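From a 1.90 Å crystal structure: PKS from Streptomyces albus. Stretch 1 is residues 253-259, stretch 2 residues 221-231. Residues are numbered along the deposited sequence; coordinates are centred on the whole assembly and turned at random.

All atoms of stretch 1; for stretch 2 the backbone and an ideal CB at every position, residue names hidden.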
# COMPACT_ATOMS: atom_id res chain seq x y z
N GLY A 253 -0.13 18.29 24.70
CA GLY A 253 0.28 18.04 23.33
C GLY A 253 1.73 17.61 23.17
O GLY A 253 2.41 17.26 24.14
N THR A 254 2.21 17.65 21.94
CA THR A 254 3.46 16.99 21.59
C THR A 254 4.32 17.95 20.79
O THR A 254 3.99 19.13 20.67
CB THR A 254 3.18 15.67 20.82
OG1 THR A 254 4.38 14.90 20.68
CG2 THR A 254 2.59 15.94 19.44
N VAL A 255 5.43 17.46 20.27
CA VAL A 255 6.32 18.23 19.41
C VAL A 255 6.56 17.40 18.17
O VAL A 255 6.83 16.21 18.27
CB VAL A 255 7.69 18.53 20.06
CG1 VAL A 255 8.50 19.49 19.19
CG2 VAL A 255 7.49 19.11 21.39
N ILE A 256 6.48 17.98 17.01
CA ILE A 256 6.76 17.29 15.80
C ILE A 256 8.22 16.93 15.77
O ILE A 256 9.02 17.71 16.14
CB ILE A 256 6.32 18.07 14.58
CG1 ILE A 256 5.88 17.10 13.51
CG2 ILE A 256 7.35 19.08 14.13
CD1 ILE A 256 4.67 16.36 13.99
N GLY A 257 8.55 15.74 15.36
CA GLY A 257 9.94 15.35 15.28
C GLY A 257 10.35 14.90 13.90
O GLY A 257 9.53 14.75 12.98
N ASN A 258 11.64 14.63 13.78
CA ASN A 258 12.22 14.24 12.50
C ASN A 258 12.96 12.94 12.65
O ASN A 258 13.71 12.77 13.61
CB ASN A 258 13.13 15.36 11.99
CG ASN A 258 12.39 16.66 11.81
OD1 ASN A 258 11.92 16.98 10.72
ND2 ASN A 258 12.25 17.41 12.88
N GLY A 259 12.76 12.02 11.73
CA GLY A 259 13.46 10.76 11.81
C GLY A 259 13.06 9.74 10.78
O GLY A 259 12.18 9.99 9.95
N UNK A 221 10.31 10.94 8.08
CA UNK A 221 9.66 12.25 8.15
C UNK A 221 10.72 13.28 8.51
O UNK A 221 11.30 13.23 9.60
CB UNK A 221 8.52 12.26 9.17
N UNK A 222 11.00 14.18 7.59
CA UNK A 222 12.00 15.22 7.83
C UNK A 222 11.51 16.53 7.28
O UNK A 222 11.29 16.66 6.08
CB UNK A 222 13.35 14.85 7.20
N UNK A 223 11.34 17.50 8.17
CA UNK A 223 10.96 18.84 7.76
C UNK A 223 12.15 19.56 7.17
O UNK A 223 13.24 19.55 7.75
CB UNK A 223 10.39 19.63 8.94
N UNK A 224 11.96 20.20 6.02
CA UNK A 224 13.07 20.91 5.40
C UNK A 224 13.51 22.09 6.26
O UNK A 224 14.63 22.55 6.12
CB UNK A 224 12.68 21.39 4.00
N UNK A 225 12.64 22.57 7.15
CA UNK A 225 13.00 23.68 8.02
C UNK A 225 13.15 23.26 9.49
O UNK A 225 12.90 24.06 10.40
CB UNK A 225 11.95 24.78 7.90
N UNK A 226 13.59 22.03 9.73
CA UNK A 226 13.89 21.65 11.11
C UNK A 226 15.03 22.56 11.55
O UNK A 226 15.78 23.08 10.72
CB UNK A 226 14.26 20.17 11.24
N UNK A 227 15.13 22.79 12.86
CA UNK A 227 16.13 23.69 13.39
C UNK A 227 15.52 25.02 13.78
O UNK A 227 16.18 25.87 14.36
CB UNK A 227 17.25 23.90 12.37
N UNK A 228 14.25 25.19 13.44
CA UNK A 228 13.47 26.34 13.87
C UNK A 228 12.50 25.91 14.96
O UNK A 228 12.23 24.72 15.14
CB UNK A 228 12.72 26.97 12.69
N UNK A 229 11.98 26.88 15.70
CA UNK A 229 10.97 26.59 16.70
C UNK A 229 9.61 26.54 16.03
O UNK A 229 9.53 26.38 14.82
CB UNK A 229 10.99 27.63 17.82
N UNK A 230 8.54 26.70 16.81
CA UNK A 230 7.19 26.74 16.26
C UNK A 230 6.31 27.62 17.11
O UNK A 230 6.56 27.82 18.31
CB UNK A 230 6.60 25.33 16.16
N UNK A 231 5.26 28.15 16.49
CA UNK A 231 4.31 28.99 17.19
C UNK A 231 3.23 28.08 17.77
O UNK A 231 2.75 27.16 17.11
CB UNK A 231 3.71 30.05 16.26

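Position 221 lies where the two backbones run antiparallel and pair with G259: its N donates to G259 O at 2.8 Å (N-H...O angle 172°), and G259 N donates to its O at 2.9 Å (155°). The ideal CB sits 4.4 Å from G259 O and 4.7 Å from G257 O, so carbonyl acceptors dominate the surroundings. A side chain carrying a donor would suit the site; a small apolar one would fit but leave G257 O without this partner. The deposited residue is H221. With chi1 at 170° (t), the end of the side chain comes nearer stretch 1, and H221 ND1 donates to G257 O at 2.7 Å. The acceptor lies near the ring plane, as a ring nitrogen requires, although the 136° angle is well short of linear. I256 CG1 also packs 3.9 Å from H221 CE1.

Position 222 points sideways. Its ideal CB is 4.4 Å from N258 OD1, and stretch 1 places few demands on it; extended angles (-139/117) suit beta-branched residues, among many others. I222 is found, and it makes little contact: I222 CG2 approaches N258 OD1 to 4.1 Å.

Position 223 uses its backbone first. Its N donates to N258 OD1 at 2.7 Å and 173°, a nearly straight bond that any residue except proline could make. CA-to-CB points toward stretch 1, with the ideal CB 3.5 Å from N258 OD1, and I256 and N258 ND2 lie beyond. A medium or long chain, apolar or polar, could use that space. Q223 extends with chi2 at 169° (t), bringing its NE2 to 3.2 Å from I256 CG2, a packing contact. Q223 OE1 receives a hydrogen bond from a water, whose O lies 2.4 Å away; the same water O accepts from N258 ND2 at 3.3 Å.

Positions 224 and 225 are the middle of a type I turn from 223 to 226, which is closed by 226 N donating to Q223 O at 3.2 Å. Both ideal CBs point away from stretch 1, so small or polar residues would serve; A224 and D225 occupy them.

Position 226 points toward stretch 1, its ideal CB 3.8 Å from N258 ND2. That amide favours a polar chain with an acceptor, though a small residue would also fit. Q226 places its OE1 3.2 Å from N258 CG, but the 3.4 Å approach of Q226 OE1 to N258 ND2 has too poor an angle for a hydrogen bond.

Position 227 has phi/psi of 103/-7 in a type II turn from 225 to 228, where a CB would jam against the preceding carbonyl O. Glycine is called for, and G227 is present.

Positions 228, 229 and 231 have nothing of stretch 1 within 5.5 Å of their ideal CBs, leaving the choice open: E228, G229 and L231.

Position 230 points toward stretch 1, yet its CA is 9.1 Å from V255 CA. Only a long side chain could span that gap. Y230 does: its CE1 lies 4.0 Å from V255 CG1, and its OH 3.8 Å from V255 CG2.

Stretch 2 221-231: HIQADQGEGYL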
# COMPACT_ATOMS: atom_id res chain seq x y z
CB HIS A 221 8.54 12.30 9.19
CG HIS A 221 8.02 13.67 9.44
ND1 HIS A 221 8.39 14.42 10.54
CD2 HIS A 221 7.17 14.45 8.73
CE1 HIS A 221 7.79 15.60 10.49
NE2 HIS A 221 7.04 15.64 9.41
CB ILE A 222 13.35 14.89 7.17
CG1 ILE A 222 13.85 13.53 7.62
CG2 ILE A 222 14.37 15.97 7.55
CD1 ILE A 222 15.01 13.02 6.81
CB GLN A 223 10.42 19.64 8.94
CG GLN A 223 9.27 18.99 9.65
CD GLN A 223 8.97 19.71 10.95
OE1 GLN A 223 9.87 19.91 11.78
NE2 GLN A 223 7.73 20.13 11.12
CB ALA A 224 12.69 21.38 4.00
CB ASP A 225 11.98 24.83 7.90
CG ASP A 225 10.57 24.41 8.27
OD1 ASP A 225 10.38 23.32 8.86
OD2 ASP A 225 9.63 25.19 7.98
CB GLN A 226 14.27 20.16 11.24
CG GLN A 226 15.50 19.73 10.45
CD GLN A 226 16.03 18.35 10.86
OE1 GLN A 226 15.47 17.66 11.71
NE2 GLN A 226 17.14 17.95 10.26
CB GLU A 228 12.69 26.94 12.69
CG GLU A 228 13.56 27.36 11.52
CD GLU A 228 12.75 27.96 10.39
OE1 GLU A 228 11.53 28.14 10.56
OE2 GLU A 228 13.34 28.25 9.32
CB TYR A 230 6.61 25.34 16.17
CG TYR A 230 6.48 24.64 17.50
CD1 TYR A 230 7.54 23.95 18.04
CD2 TYR A 230 5.28 24.65 18.21
CE1 TYR A 230 7.43 23.31 19.25
CE2 TYR A 230 5.17 24.00 19.42
CZ TYR A 230 6.25 23.33 19.93
OH TYR A 230 6.17 22.68 21.14
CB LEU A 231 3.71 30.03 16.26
CG LEU A 231 3.07 31.25 16.91
CD1 LEU A 231 4.08 32.08 17.66
CD2 LEU A 231 2.38 32.09 15.84
O HOH W 1 11.30 20.46 13.64
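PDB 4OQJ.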